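Local coordinates for protein 3,4-dihydroxy-2-butanone 4-phosphate synthase (Acinetobacter baumannii, PDB 6MNZ) that probably converts D-ribulose 5-phosphate to formate and 3,4-dihydroxy-2-butanone 4-phosphate for riboflavin synthesis, with a GTP cyclohydrolase II-like domain following the synthase domain, at residues L195-M200 with A353-N358; E203-R208 with G330-R335; H253-V258 with L290-Q295; M342-S347 with E360-V365. All coordinates share one frame; numbering follows the deposited sequence.

Contact 1 (L195-M200 with A353-N358); sequences LIHYRM and ALSGFN
His197 reaches off helix 192-202 and puts the rim of its imidazole against the loop 353-358. CG is anti to the backbone N (chi1 -175°), off the helix flank; CE1 and NE2 then make the contact. CE1 of His197 lies 3.2 Å from Leu354 O, and that carbonyl oxygen sits at the ring's edge, near its plane. The carbonyl of Ala353 comes next, at an oblique angle to the same ring. On the neighbouring ring atom, NE2 of His197 is 3.6 Å from CB of Ser355, a side-chain carbon that also lies at the edge. Leu354 and Ser355 thus follow the imidazole rim, and no hydrogen bond joins the two segments.

Phe357 makes the second half of the contact. Its ring tip turns to the last turn of the helix, where CZ is 3.4 Å from Met200 O, an oblique approach, and 4.3 Å from Met200 CB. The thioether of Met200 leads away, so its CB and backbone carbonyl do the touching. CE1 of His197 stands at the edge of the phenyl ring, 4.3 Å from Phe357 CE1.

The contact bridges the two domains: helix 192-202 comes from the synthase part, its Leu195 packed on helix 143-153, while the loop joins strands 342-344 and 362-365 of the cyclohydrolase-like part, with Phe357 also resting on helix 320-336.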
loop_
_atom_site.group_PDB
_atom_site.type_symbol
_atom_site.label_atom_id
_atom_site.label_comp_id
_atom_site.label_asym_id
_atom_site.label_seq_id
_atom_site.Cartn_x
_atom_site.Cartn_y
_atom_site.Cartn_z
ATOM N N LEU A 195 4.925 -26.758 -2.820
ATOM C CA LEU A 195 3.578 -26.744 -2.262
ATOM C C LEU A 195 2.668 -25.773 -3.006
ATOM O O LEU A 195 1.474 -26.046 -3.172
ATOM C CB LEU A 195 3.630 -26.389 -0.776
ATOM C CG LEU A 195 2.317 -26.563 -0.010
ATOM C CD1 LEU A 195 1.876 -28.021 -0.006
ATOM C CD2 LEU A 195 2.457 -26.040 1.414
ATOM N N ILE A 196 3.193 -24.608 -3.400
ATOM C CA ILE A 196 2.444 -23.713 -4.281
ATOM C C ILE A 196 1.904 -24.492 -5.473
ATOM O O ILE A 196 0.705 -24.465 -5.773
ATOM C CB ILE A 196 3.324 -22.540 -4.742
ATOM C CG1 ILE A 196 3.612 -21.601 -3.574
ATOM C CG2 ILE A 196 2.635 -21.773 -5.864
ATOM C CD1 ILE A 196 4.674 -20.571 -3.848
ATOM N N HIS A 197 2.801 -25.158 -6.200
ATOM C CA HIS A 197 2.406 -25.823 -7.434
ATOM C C HIS A 197 1.431 -26.960 -7.168
ATOM O O HIS A 197 0.469 -27.136 -7.923
ATOM C CB HIS A 197 3.646 -26.343 -8.158
ATOM C CG HIS A 197 3.357 -26.945 -9.496
ATOM N ND1 HIS A 197 2.840 -26.215 -10.545
ATOM C CD2 HIS A 197 3.529 -28.204 -9.962
ATOM C CE1 HIS A 197 2.675 -27.008 -11.589
ATOM N NE2 HIS A 197 3.121 -28.210 -11.273
ATOM N N TYR A 198 1.574 -27.646 -6.034
ATOM C CA TYR A 198 0.613 -28.684 -5.678
ATOM C C TYR A 198 -0.785 -28.098 -5.525
ATOM O O TYR A 198 -1.749 -28.596 -6.117
ATOM C CB TYR A 198 1.049 -29.382 -4.390
ATOM C CG TYR A 198 0.122 -30.495 -3.965
ATOM C CD1 TYR A 198 0.358 -31.806 -4.350
ATOM C CD2 TYR A 198 -0.957 -30.244 -3.129
ATOM C CE1 TYR A 198 -0.515 -32.817 -4.009
ATOM C CE2 TYR A 198 -1.834 -31.248 -2.778
ATOM C CZ TYR A 198 -1.616 -32.531 -3.233
ATOM O OH TYR A 198 -2.498 -33.534 -2.910
ATOM N N ARG A 199 -0.915 -27.042 -4.718
ATOM C CA ARG A 199 -2.218 -26.422 -4.509
ATOM C C ARG A 199 -2.825 -25.958 -5.826
ATOM O O ARG A 199 -4.045 -26.031 -6.016
ATOM C CB ARG A 199 -2.088 -25.245 -3.541
ATOM C CG ARG A 199 -1.755 -25.644 -2.112
ATOM C CD ARG A 199 -2.134 -24.550 -1.123
ATOM N NE ARG A 199 -3.559 -24.234 -1.176
ATOM C CZ ARG A 199 -4.143 -23.275 -0.466
ATOM N NH1 ARG A 199 -3.420 -22.501 0.333
ATOM N NH2 ARG A 199 -5.428 -23.004 -0.656
ATOM N N MET A 200 -2.000 -25.405 -6.716
ATOM C CA MET A 200 -2.502 -24.949 -8.005
ATOM C C MET A 200 -2.945 -26.105 -8.892
ATOM O O MET A 200 -3.787 -25.905 -9.773
ATOM C CB MET A 200 -1.434 -24.124 -8.722
ATOM C CG MET A 200 -1.061 -22.836 -8.008
ATOM S SD MET A 200 -2.450 -21.708 -7.775
ATOM C CE MET A 200 -1.622 -20.121 -7.880
ATOM N N ALA A 353 6.932 -26.401 -16.114
ATOM C CA ALA A 353 6.300 -25.289 -15.418
ATOM C C ALA A 353 4.798 -25.504 -15.280
ATOM O O ALA A 353 4.192 -25.019 -14.317
ATOM C CB ALA A 353 6.591 -23.980 -16.151
ATOM N N LEU A 354 4.166 -26.126 -16.275
ATOM C CA LEU A 354 2.710 -26.145 -16.332
ATOM C C LEU A 354 2.112 -27.406 -15.714
ATOM O O LEU A 354 1.582 -27.367 -14.599
ATOM C CB LEU A 354 2.255 -26.026 -17.793
ATOM C CG LEU A 354 2.344 -24.666 -18.490
ATOM C CD1 LEU A 354 3.780 -24.252 -18.772
ATOM C CD2 LEU A 354 1.546 -24.695 -19.791
ATOM N N SER A 355 2.364 -28.550 -16.349
ATOM C CA SER A 355 2.524 -29.855 -15.718
ATOM C C SER A 355 1.252 -30.509 -15.188
ATOM O O SER A 355 1.213 -31.738 -15.059
ATOM C CB SER A 355 3.499 -29.763 -14.542
ATOM O OG SER A 355 3.571 -31.013 -13.874
ATOM N N GLY A 356 0.154 -29.769 -15.116
ATOM C CA GLY A 356 -1.011 -30.278 -14.415
ATOM C C GLY A 356 -2.301 -29.900 -15.101
ATOM O O GLY A 356 -3.352 -30.491 -14.841
ATOM N N PHE A 357 -2.140 -29.183 -16.206
ATOM C CA PHE A 357 -3.206 -28.385 -16.801
ATOM C C PHE A 357 -3.308 -28.850 -18.250
ATOM O O PHE A 357 -2.487 -28.464 -19.087
ATOM C CB PHE A 357 -2.906 -26.894 -16.686
ATOM C CG PHE A 357 -2.639 -26.438 -15.272
ATOM C CD1 PHE A 357 -1.423 -26.701 -14.665
ATOM C CD2 PHE A 357 -3.578 -25.693 -14.579
ATOM C CE1 PHE A 357 -1.187 -26.315 -13.358
ATOM C CE2 PHE A 357 -3.306 -25.216 -13.306
ATOM C CZ PHE A 357 -2.110 -25.530 -12.694
ATOM N N ASN A 358 -4.335 -29.638 -18.558
ATOM C CA ASN A 358 -4.851 -29.629 -19.916
ATOM C C ASN A 358 -3.798 -30.030 -20.939
ATOM O O ASN A 358 -3.507 -29.213 -21.810
ATOM C CB ASN A 358 -5.391 -28.251 -20.319
ATOM C CG ASN A 358 -6.748 -27.948 -19.716
ATOM O OD1 ASN A 358 -7.085 -26.780 -19.523
ATOM N ND2 ASN A 358 -7.611 -28.959 -19.655
#

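Contact 2 (E203-R208 with G330-R335); sequences EQTVER and GAQILR
Gln332, on helix 320-336, drives its carboxamide into the backbone of 203-208, and that is where the contact is tight. OE1 takes two amides in succession: Thr205 N at 2.9 Å, with the donor tilted 27° from the carbonyl plane, and Val206 N, also 2.9 Å from Gln332 OE1. Both bonds are bent, 134° and 124° at the hydrogen, and the second is weak. The chain is extended beyond CG, which carries CD out toward the strand. NE2 of Gln332 ends 3.4 Å from Thr205 OG1, whose own bond to Glu203 O is weak.

This is a helix laid against the start of strand 206-215, an outermost strand, within the chain, of the mixed sheet in the cyclohydrolase-like domain. Val206 points at the helix, its CG2 3.5 Å from Gln332 OE1, and its CG1 meets Ile333 CG1 at 4.2 Å. Glu203 points away from the helix, and its OE1 forms a salt bridge with Arg199 NE.

Toward solvent the fit slackens: exposed Gln204 gives up little surface to the helix.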
loop_
_atom_site.group_PDB
_atom_site.type_symbol
_atom_site.label_atom_id
_atom_site.label_comp_id
_atom_site.label_asym_id
_atom_site.label_seq_id
_atom_site.Cartn_x
_atom_site.Cartn_y
_atom_site.Cartn_z
ATOM N N GLU A 203 -6.435 -28.077 -6.705
ATOM C CA GLU A 203 -7.500 -27.258 -6.146
ATOM C C GLU A 203 -7.980 -26.270 -7.199
ATOM O O GLU A 203 -7.170 -25.678 -7.919
ATOM C CB GLU A 203 -7.028 -26.497 -4.898
ATOM C CG GLU A 203 -6.399 -27.369 -3.815
ATOM C CD GLU A 203 -5.816 -26.550 -2.669
ATOM O OE1 GLU A 203 -5.943 -25.307 -2.700
ATOM O OE2 GLU A 203 -5.162 -27.140 -1.782
ATOM N N GLN A 204 -9.291 -26.041 -7.236
ATOM C CA GLN A 204 -9.858 -24.940 -8.013
ATOM C C GLN A 204 -9.729 -23.665 -7.192
ATOM O O GLN A 204 -10.493 -23.417 -6.257
ATOM C CB GLN A 204 -11.307 -25.223 -8.384
ATOM C CG GLN A 204 -11.839 -24.312 -9.476
ATOM C CD GLN A 204 -13.353 -24.275 -9.526
ATOM O OE1 GLN A 204 -14.009 -24.118 -8.496
ATOM N NE2 GLN A 204 -13.899 -24.230 -10.734
ATOM N N THR A 205 -8.654 -22.926 -7.450
ATOM C CA THR A 205 -8.322 -21.751 -6.656
ATOM C C THR A 205 -8.890 -20.462 -7.235
ATOM O O THR A 205 -9.070 -19.496 -6.487
ATOM C CB THR A 205 -6.802 -21.626 -6.519
ATOM O OG1 THR A 205 -6.232 -22.925 -6.318
ATOM C CG2 THR A 205 -6.443 -20.738 -5.342
ATOM N N VAL A 206 -9.258 -20.447 -8.514
ATOM C CA VAL A 206 -9.666 -19.227 -9.200
ATOM C C VAL A 206 -11.115 -19.381 -9.640
ATOM O O VAL A 206 -11.553 -20.484 -9.982
ATOM C CB VAL A 206 -8.757 -18.928 -10.412
ATOM C CG1 VAL A 206 -9.285 -17.731 -11.190
ATOM C CG2 VAL A 206 -7.318 -18.692 -9.958
ATOM N N GLU A 207 -11.885 -18.301 -9.508
ATOM C CA GLU A 207 -13.265 -18.256 -9.970
ATOM C C GLU A 207 -13.513 -16.966 -10.739
ATOM O O GLU A 207 -13.139 -15.881 -10.282
ATOM C CB GLU A 207 -14.248 -18.368 -8.800
ATOM C CG GLU A 207 -15.707 -18.235 -9.201
ATOM C CD GLU A 207 -16.622 -18.057 -8.007
ATOM O OE1 GLU A 207 -16.123 -18.160 -6.865
ATOM O OE2 GLU A 207 -17.749 -17.557 -8.203
ATOM N N ARG A 208 -14.278 -17.079 -11.822
ATOM C CA ARG A 208 -14.677 -15.937 -12.630
ATOM C C ARG A 208 -15.807 -15.154 -11.964
ATOM O O ARG A 208 -16.640 -15.705 -11.237
ATOM C CB ARG A 208 -15.113 -16.388 -14.024
ATOM C CG ARG A 208 -16.255 -17.389 -14.033
ATOM C CD ARG A 208 -16.243 -18.211 -15.310
ATOM N NE ARG A 208 -16.474 -17.379 -16.486
ATOM C CZ ARG A 208 -16.451 -17.822 -17.738
ATOM N NH1 ARG A 208 -16.186 -19.099 -17.988
ATOM N NH2 ARG A 208 -16.925 -17.055 -18.710
ATOM N N GLY A 330 -2.712 -18.047 -13.983
ATOM C CA GLY A 330 -2.875 -17.950 -15.422
ATOM C C GLY A 330 -3.334 -19.246 -16.060
ATOM O O GLY A 330 -4.088 -19.224 -17.036
ATOM N N ALA A 331 -2.999 -20.384 -15.449
ATOM C CA ALA A 331 -3.345 -21.670 -16.040
ATOM C C ALA A 331 -4.790 -22.051 -15.745
ATOM O O ALA A 331 -5.492 -22.559 -16.627
ATOM C CB ALA A 331 -2.395 -22.755 -15.534
ATOM N N GLN A 332 -5.274 -21.745 -14.539
ATOM C CA GLN A 332 -6.669 -22.016 -14.215
ATOM C C GLN A 332 -7.611 -21.113 -15.000
ATOM O O GLN A 332 -8.687 -21.557 -15.415
ATOM C CB GLN A 332 -6.902 -21.847 -12.715
ATOM C CG GLN A 332 -6.133 -22.837 -11.856
ATOM C CD GLN A 332 -6.342 -22.611 -10.368
ATOM O OE1 GLN A 332 -7.427 -22.219 -9.935
ATOM N NE2 GLN A 332 -5.290 -22.818 -9.583
ATOM N N ILE A 333 -7.168 -19.899 -15.330
ATOM C CA ILE A 333 -7.945 -19.039 -16.218
ATOM C C ILE A 333 -8.048 -19.669 -17.601
ATOM O O ILE A 333 -9.117 -19.671 -18.225
ATOM C CB ILE A 333 -7.318 -17.633 -16.281
ATOM C CG1 ILE A 333 -7.550 -16.899 -14.957
ATOM C CG2 ILE A 333 -7.889 -16.845 -17.452
ATOM C CD1 ILE A 333 -6.869 -15.546 -14.866
ATOM N N LEU A 334 -6.917 -20.121 -18.142
ATOM C CA LEU A 334 -6.900 -20.613 -19.513
ATOM C C LEU A 334 -7.674 -21.918 -19.653
ATOM O O LEU A 334 -8.368 -22.118 -20.656
ATOM C CB LEU A 334 -5.457 -20.794 -19.979
ATOM C CG LEU A 334 -4.647 -19.499 -20.065
ATOM C CD1 LEU A 334 -3.154 -19.796 -20.136
ATOM C CD2 LEU A 334 -5.087 -18.664 -21.257
ATOM N N ARG A 335 -7.645 -22.774 -18.630
ATOM C CA ARG A 335 -8.522 -23.939 -18.629
ATOM C C ARG A 335 -9.985 -23.529 -18.536
ATOM O O ARG A 335 -10.843 -24.115 -19.206
ATOM C CB ARG A 335 -8.163 -24.874 -17.478
ATOM C CG ARG A 335 -9.075 -26.090 -17.383
ATOM C CD ARG A 335 -8.470 -27.175 -16.507
ATOM N NE ARG A 335 -8.463 -26.790 -15.099
ATOM C CZ ARG A 335 -7.395 -26.820 -14.306
ATOM N NH1 ARG A 335 -6.219 -27.237 -14.760
ATOM N NH2 ARG A 335 -7.508 -26.445 -13.041
#

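Contact 3 (H253-V258 with L290-Q295); sequences HGFSPV and LVWIGQ
His253 and Trp292 pair in parallel at the ends of strands 248-253 and 290-292, neighbours in the mixed sheet of the cyclohydrolase-like domain. The backbone link is thin. Ile293 N reaches His253 O at 3.4 Å, a nearly straight bond (168°) but a long, weak one, and beyond it the segments no longer run as strands.

Among the aromatic contacts, the His253-Trp292 pair shares one face of the sheet. Both side chains have CG anti to the backbone N, which sets it beside the carbonyl carbon. The two rings meet rim to rim with their planes at 40°. CD2 of His253 is 3.6 Å from Trp292 CZ3, which lies at the imidazole's edge. Farther along, in the loop, Phe255 runs beside the indole and points the same way, its CD2 4.1 Å from Trp292 CH2.

Polar ends are satisfied from outside the two segments. His253 NE2 is hydrogen-bonded to Arg259, and Trp292 NE1 to Asp300 of the second subunit, which also receives the backbone N of Gln295; this end of the sheet thus takes part in the dimer contact.

Aliphatic side chains make the remaining contacts. Val291 also packs on Ile333 and Leu334 of helix 320-336. CD1 of Ile293 lies against the backbone of the other segment, 3.7 Å from His253 O and 3.9 Å from Gly254 CA.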
loop_
_atom_site.group_PDB
_atom_site.type_symbol
_atom_site.label_atom_id
_atom_site.label_comp_id
_atom_site.label_asym_id
_atom_site.label_seq_id
_atom_site.Cartn_x
_atom_site.Cartn_y
_atom_site.Cartn_z
ATOM N N HIS A 253 0.628 -12.241 -18.287
ATOM C CA HIS A 253 1.205 -10.902 -18.302
ATOM C C HIS A 253 1.264 -10.356 -16.883
ATOM O O HIS A 253 0.224 -10.193 -16.236
ATOM C CB HIS A 253 0.393 -9.965 -19.195
ATOM C CG HIS A 253 1.180 -8.804 -19.711
ATOM N ND1 HIS A 253 2.352 -8.971 -20.417
ATOM C CD2 HIS A 253 1.107 -7.486 -19.417
ATOM C CE1 HIS A 253 2.927 -7.797 -20.597
ATOM N NE2 HIS A 253 2.158 -6.875 -20.052
ATOM N N GLY A 254 2.470 -10.048 -16.418
ATOM C CA GLY A 254 2.676 -9.250 -15.214
ATOM C C GLY A 254 3.310 -7.906 -15.538
ATOM O O GLY A 254 4.252 -7.831 -16.331
ATOM N N PHE A 255 2.816 -6.857 -14.877
ATOM C CA PHE A 255 3.266 -5.500 -15.159
ATOM C C PHE A 255 4.769 -5.366 -14.930
ATOM O O PHE A 255 5.369 -6.093 -14.136
ATOM C CB PHE A 255 2.516 -4.508 -14.267
ATOM C CG PHE A 255 2.770 -3.069 -14.610
ATOM C CD1 PHE A 255 3.172 -2.176 -13.631
ATOM C CD2 PHE A 255 2.405 -2.571 -15.847
ATOM C CE1 PHE A 255 3.317 -0.833 -13.916
ATOM C CE2 PHE A 255 2.585 -1.238 -16.151
ATOM C CZ PHE A 255 3.076 -0.373 -15.193
ATOM N N SER A 256 5.386 -4.446 -15.673
ATOM C CA SER A 256 6.812 -4.166 -15.532
ATOM C C SER A 256 7.159 -2.889 -16.290
ATOM O O SER A 256 6.277 -2.290 -16.918
ATOM C CB SER A 256 7.638 -5.352 -16.031
ATOM O OG SER A 256 8.095 -5.131 -17.353
ATOM N N PRO A 257 8.400 -2.393 -16.198
ATOM C CA PRO A 257 8.695 -1.066 -16.771
ATOM C C PRO A 257 8.527 -0.975 -18.283
ATOM O O PRO A 257 8.771 0.104 -18.839
ATOM C CB PRO A 257 10.160 -0.813 -16.372
ATOM C CG PRO A 257 10.645 -2.054 -15.692
ATOM C CD PRO A 257 9.450 -2.841 -15.267
ATOM N N VAL A 258 8.257 -2.080 -18.978
ATOM C CA VAL A 258 8.404 -2.110 -20.430
ATOM C C VAL A 258 7.053 -1.879 -21.095
ATOM O O VAL A 258 6.862 -2.229 -22.266
ATOM C CB VAL A 258 9.027 -3.435 -20.913
ATOM C CG1 VAL A 258 10.399 -3.624 -20.297
ATOM C CG2 VAL A 258 8.116 -4.616 -20.598
ATOM N N LEU A 290 -4.982 -12.854 -23.681
ATOM C CA LEU A 290 -4.090 -12.172 -22.751
ATOM C C LEU A 290 -4.625 -12.358 -21.339
ATOM O O LEU A 290 -5.789 -12.045 -21.068
ATOM C CB LEU A 290 -3.969 -10.688 -23.089
ATOM C CG LEU A 290 -2.919 -9.921 -22.283
ATOM C CD1 LEU A 290 -2.218 -8.895 -23.157
ATOM C CD2 LEU A 290 -3.545 -9.254 -21.066
ATOM N N VAL A 291 -3.810 -12.944 -20.473
ATOM C CA VAL A 291 -4.106 -12.983 -19.050
ATOM C C VAL A 291 -3.436 -11.799 -18.368
ATOM O O VAL A 291 -2.383 -11.316 -18.792
ATOM C CB VAL A 291 -3.659 -14.316 -18.419
ATOM C CG1 VAL A 291 -4.289 -14.492 -17.048
ATOM C CG2 VAL A 291 -4.022 -15.477 -19.333
ATOM N N TRP A 292 -3.983 -11.419 -17.215
ATOM C CA TRP A 292 -3.449 -10.324 -16.415
ATOM C C TRP A 292 -3.559 -10.710 -14.951
ATOM O O TRP A 292 -4.660 -10.984 -14.463
ATOM C CB TRP A 292 -4.201 -9.017 -16.685
ATOM C CG TRP A 292 -3.712 -7.863 -15.859
ATOM C CD1 TRP A 292 -4.124 -7.523 -14.604
ATOM C CD2 TRP A 292 -2.818 -6.825 -16.281
ATOM N NE1 TRP A 292 -3.508 -6.364 -14.202
ATOM C CE2 TRP A 292 -2.709 -5.908 -15.217
ATOM C CE3 TRP A 292 -2.055 -6.613 -17.433
ATOM C CZ2 TRP A 292 -1.801 -4.851 -15.234
ATOM C CZ3 TRP A 292 -1.193 -5.530 -17.467
ATOM C CH2 TRP A 292 -1.046 -4.685 -16.362
ATOM N N ILE A 293 -2.427 -10.734 -14.257
ATOM C CA ILE A 293 -2.415 -11.036 -12.830
ATOM C C ILE A 293 -2.788 -9.774 -12.066
ATOM O O ILE A 293 -2.111 -8.746 -12.181
ATOM C CB ILE A 293 -1.041 -11.556 -12.373
ATOM C CG1 ILE A 293 -0.386 -12.477 -13.404
ATOM C CG2 ILE A 293 -1.192 -12.303 -11.050
ATOM C CD1 ILE A 293 1.145 -12.365 -13.437
ATOM N N GLY A 294 -3.746 -9.903 -11.155
ATOM C CA GLY A 294 -3.980 -8.847 -10.190
ATOM C C GLY A 294 -2.818 -8.723 -9.221
ATOM O O GLY A 294 -2.264 -9.716 -8.745
ATOM N N GLN A 295 -2.440 -7.477 -8.939
ATOM C CA GLN A 295 -1.425 -7.156 -7.947
ATOM C C GLN A 295 -2.026 -6.174 -6.953
ATOM O O GLN A 295 -2.852 -5.335 -7.323
ATOM C CB GLN A 295 -0.186 -6.532 -8.608
ATOM C CG GLN A 295 1.091 -7.349 -8.506
ATOM C CD GLN A 295 2.302 -6.590 -9.023
ATOM O OE1 GLN A 295 2.437 -6.370 -10.226
ATOM N NE2 GLN A 295 3.087 -6.039 -8.104
#

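Contact 4 (M342-S347 with E360-V365); sequences MKLLSS and EVVEYV. With SO4 (sulfate ion), chain D.
Met342 and Leu344 pair in parallel with Val362 and Val365 at the edge, within this chain, of the cyclohydrolase-like domain's mixed sheet; the touching parts, 342-346 and 361-365, run 40° apart. Met342 N donates to Val361 O, and Leu344 N to Tyr364 O at 2.9 Å, the latter with its donor in the carbonyl plane. Between these bonds the second chain turns a corner at Glu363, so the pairing is not a regular strand repeat. CA-H...O contacts lie alongside, including Val365 CA to Leu344 O at 3.2 Å.

On the face of Met342 and Leu344 the packing is aliphatic. The Leu344 and Val362 side chains cross at about a right angle, Leu344 CD1 4.0 Å from Val362 CG2, while Leu344 CB meets Val365 CG1 at 3.9 Å. Val250 of strand 248-253 packs on both Met342 and Leu344.

On the other face Lys343 lies alongside Tyr364, pointing the same way. The lysine chain is extended, and its CD comes 3.6 Å from Tyr364 CD2, oblique to the ring.

Past the strand, a sulfate ion, probably from the crystallisation liquor, is held by Arg251 and Ser347: Ser347 N binds O2 of the sulfate at 2.9 Å, and Ser347 OG donates to its O4 at 2.6 Å.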
loop_
_atom_site.group_PDB
_atom_site.type_symbol
_atom_site.label_atom_id
_atom_site.label_comp_id
_atom_site.label_asym_id
_atom_site.label_seq_id
_atom_site.Cartn_x
_atom_site.Cartn_y
_atom_site.Cartn_z
ATOM N N MET A 342 -1.660 -24.278 -27.067
ATOM C CA MET A 342 -1.323 -22.869 -26.939
ATOM C C MET A 342 -0.218 -22.509 -27.918
ATOM O O MET A 342 0.718 -23.285 -28.134
ATOM C CB MET A 342 -0.863 -22.513 -25.520
ATOM C CG MET A 342 -1.994 -22.244 -24.543
ATOM S SD MET A 342 -1.411 -21.577 -22.972
ATOM C CE MET A 342 -0.490 -22.959 -22.297
ATOM N N LYS A 343 -0.212 -21.239 -28.307
ATOM C CA LYS A 343 0.939 -20.597 -28.937
ATOM C C LYS A 343 1.383 -19.453 -28.032
ATOM O O LYS A 343 0.745 -18.396 -27.997
ATOM C CB LYS A 343 0.575 -20.112 -30.337
ATOM C CG LYS A 343 1.437 -18.988 -30.879
ATOM C CD LYS A 343 1.117 -18.741 -32.348
ATOM C CE LYS A 343 1.409 -17.309 -32.764
ATOM N NZ LYS A 343 1.030 -17.064 -34.184
ATOM N N LEU A 344 2.409 -19.704 -27.223
ATOM C CA LEU A 344 2.800 -18.769 -26.177
ATOM C C LEU A 344 3.629 -17.636 -26.767
ATOM O O LEU A 344 4.628 -17.877 -27.454
ATOM C CB LEU A 344 3.599 -19.478 -25.084
ATOM C CG LEU A 344 2.863 -20.442 -24.154
ATOM C CD1 LEU A 344 3.796 -20.916 -23.046
ATOM C CD2 LEU A 344 1.619 -19.806 -23.562
ATOM N N LEU A 345 3.311 -16.411 -26.358
ATOM C CA LEU A 345 4.116 -15.245 -26.678
ATOM C C LEU A 345 5.149 -14.933 -25.599
ATOM O O LEU A 345 5.649 -13.804 -25.538
ATOM C CB LEU A 345 3.210 -14.032 -26.900
ATOM C CG LEU A 345 2.039 -14.258 -27.861
ATOM C CD1 LEU A 345 1.359 -12.939 -28.192
ATOM C CD2 LEU A 345 2.507 -14.957 -29.129
ATOM N N SER A 346 5.493 -15.911 -24.769
ATOM C CA SER A 346 6.480 -15.734 -23.716
ATOM C C SER A 346 7.819 -16.318 -24.148
ATOM O O SER A 346 7.893 -17.195 -25.012
ATOM C CB SER A 346 6.014 -16.398 -22.419
ATOM O OG SER A 346 4.824 -15.797 -21.938
ATOM N N SER A 347 8.883 -15.825 -23.521
ATOM C CA SER A 347 10.141 -16.549 -23.511
ATOM C C SER A 347 10.004 -17.830 -22.691
ATOM O O SER A 347 9.104 -17.944 -21.854
ATOM C CB SER A 347 11.251 -15.675 -22.936
ATOM O OG SER A 347 10.998 -15.363 -21.578
ATOM N N GLU A 360 -0.294 -31.561 -22.856
ATOM C CA GLU A 360 0.963 -30.848 -23.050
ATOM C C GLU A 360 0.745 -29.680 -24.005
ATOM O O GLU A 360 0.500 -29.891 -25.197
ATOM C CB GLU A 360 2.026 -31.801 -23.620
ATOM C CG GLU A 360 3.177 -31.137 -24.383
ATOM C CD GLU A 360 4.091 -32.149 -25.058
ATOM O OE1 GLU A 360 3.837 -33.363 -24.910
ATOM O OE2 GLU A 360 4.923 -31.734 -25.892
ATOM N N VAL A 361 0.482 -28.504 -23.421
ATOM C CA VAL A 361 -0.322 -27.489 -24.094
ATOM C C VAL A 361 0.466 -26.702 -25.126
ATOM O O VAL A 361 -0.134 -26.112 -26.033
ATOM C CB VAL A 361 -0.899 -26.454 -23.110
ATOM C CG1 VAL A 361 -1.751 -25.451 -23.842
ATOM C CG2 VAL A 361 -1.718 -27.106 -22.040
ATOM N N VAL A 362 1.789 -26.818 -25.118
ATOM C CA VAL A 362 2.668 -25.903 -25.834
ATOM C C VAL A 362 3.352 -26.684 -26.947
ATOM O O VAL A 362 4.028 -27.688 -26.688
ATOM C CB VAL A 362 3.692 -25.248 -24.895
ATOM C CG1 VAL A 362 4.405 -24.105 -25.600
ATOM C CG2 VAL A 362 3.004 -24.748 -23.632
ATOM N N GLU A 363 3.185 -26.215 -28.185
ATOM C CA GLU A 363 4.030 -26.630 -29.296
ATOM C C GLU A 363 4.884 -25.504 -29.851
ATOM O O GLU A 363 5.920 -25.779 -30.463
ATOM C CB GLU A 363 3.175 -27.199 -30.436
ATOM C CG GLU A 363 2.459 -28.490 -30.087
ATOM C CD GLU A 363 1.153 -28.255 -29.350
ATOM O OE1 GLU A 363 0.757 -27.081 -29.190
ATOM O OE2 GLU A 363 0.512 -29.247 -28.947
ATOM N N TYR A 364 4.514 -24.255 -29.586
ATOM C CA TYR A 364 5.037 -23.104 -30.316
ATOM C C TYR A 364 5.122 -21.970 -29.305
ATOM O O TYR A 364 4.090 -21.478 -28.838
ATOM C CB TYR A 364 4.121 -22.754 -31.487
ATOM C CG TYR A 364 4.578 -21.622 -32.384
ATOM C CD1 TYR A 364 5.930 -21.361 -32.571
ATOM C CD2 TYR A 364 3.680 -21.041 -33.273
ATOM C CE1 TYR A 364 6.357 -20.460 -33.534
ATOM C CE2 TYR A 364 4.091 -20.118 -34.209
ATOM C CZ TYR A 364 5.425 -19.795 -34.303
ATOM O OH TYR A 364 5.824 -18.803 -35.169
ATOM N N VAL A 365 6.339 -21.564 -28.957
ATOM C CA VAL A 365 6.569 -20.296 -28.279
ATOM C C VAL A 365 7.013 -19.286 -29.324
ATOM O O VAL A 365 7.940 -19.549 -30.102
ATOM C CB VAL A 365 7.612 -20.438 -27.157
ATOM C CG1 VAL A 365 7.018 -21.177 -25.964
ATOM C CG2 VAL A 365 8.856 -21.160 -27.654
HETATM S S SO4 D . 8.893 -12.458 -21.748
HETATM O O1 SO4 D . 7.979 -12.963 -20.729
HETATM O O2 SO4 D . 8.509 -12.989 -23.054
HETATM O O3 SO4 D . 8.834 -11.000 -21.774
HETATM O O4 SO4 D . 10.253 -12.887 -21.432
#

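How the contacts relate
Contact 2 is mostly buried, the others only partly. Contact 1 joins the synthase part to the cyclohydrolase-like part, and it sets aromatic rings against carbonyl oxygens. Contacts 2, 3 and 4 all reach the same sheet: a side-chain amide grips backbone in contact 2, strand pairing carries contact 4 at a pair outermost within the chain, and in contact 3, an inner pair bordering the second subunit, one weak bond is joined by aromatic packing. Helix 320-336 ties them together, Gly330 packing on Val291 of contact 3 and Leu334 on Met342 of contact 4, while Ala331 meets Phe357 of contact 1. Leu354 carries contact 1 onward to Met342.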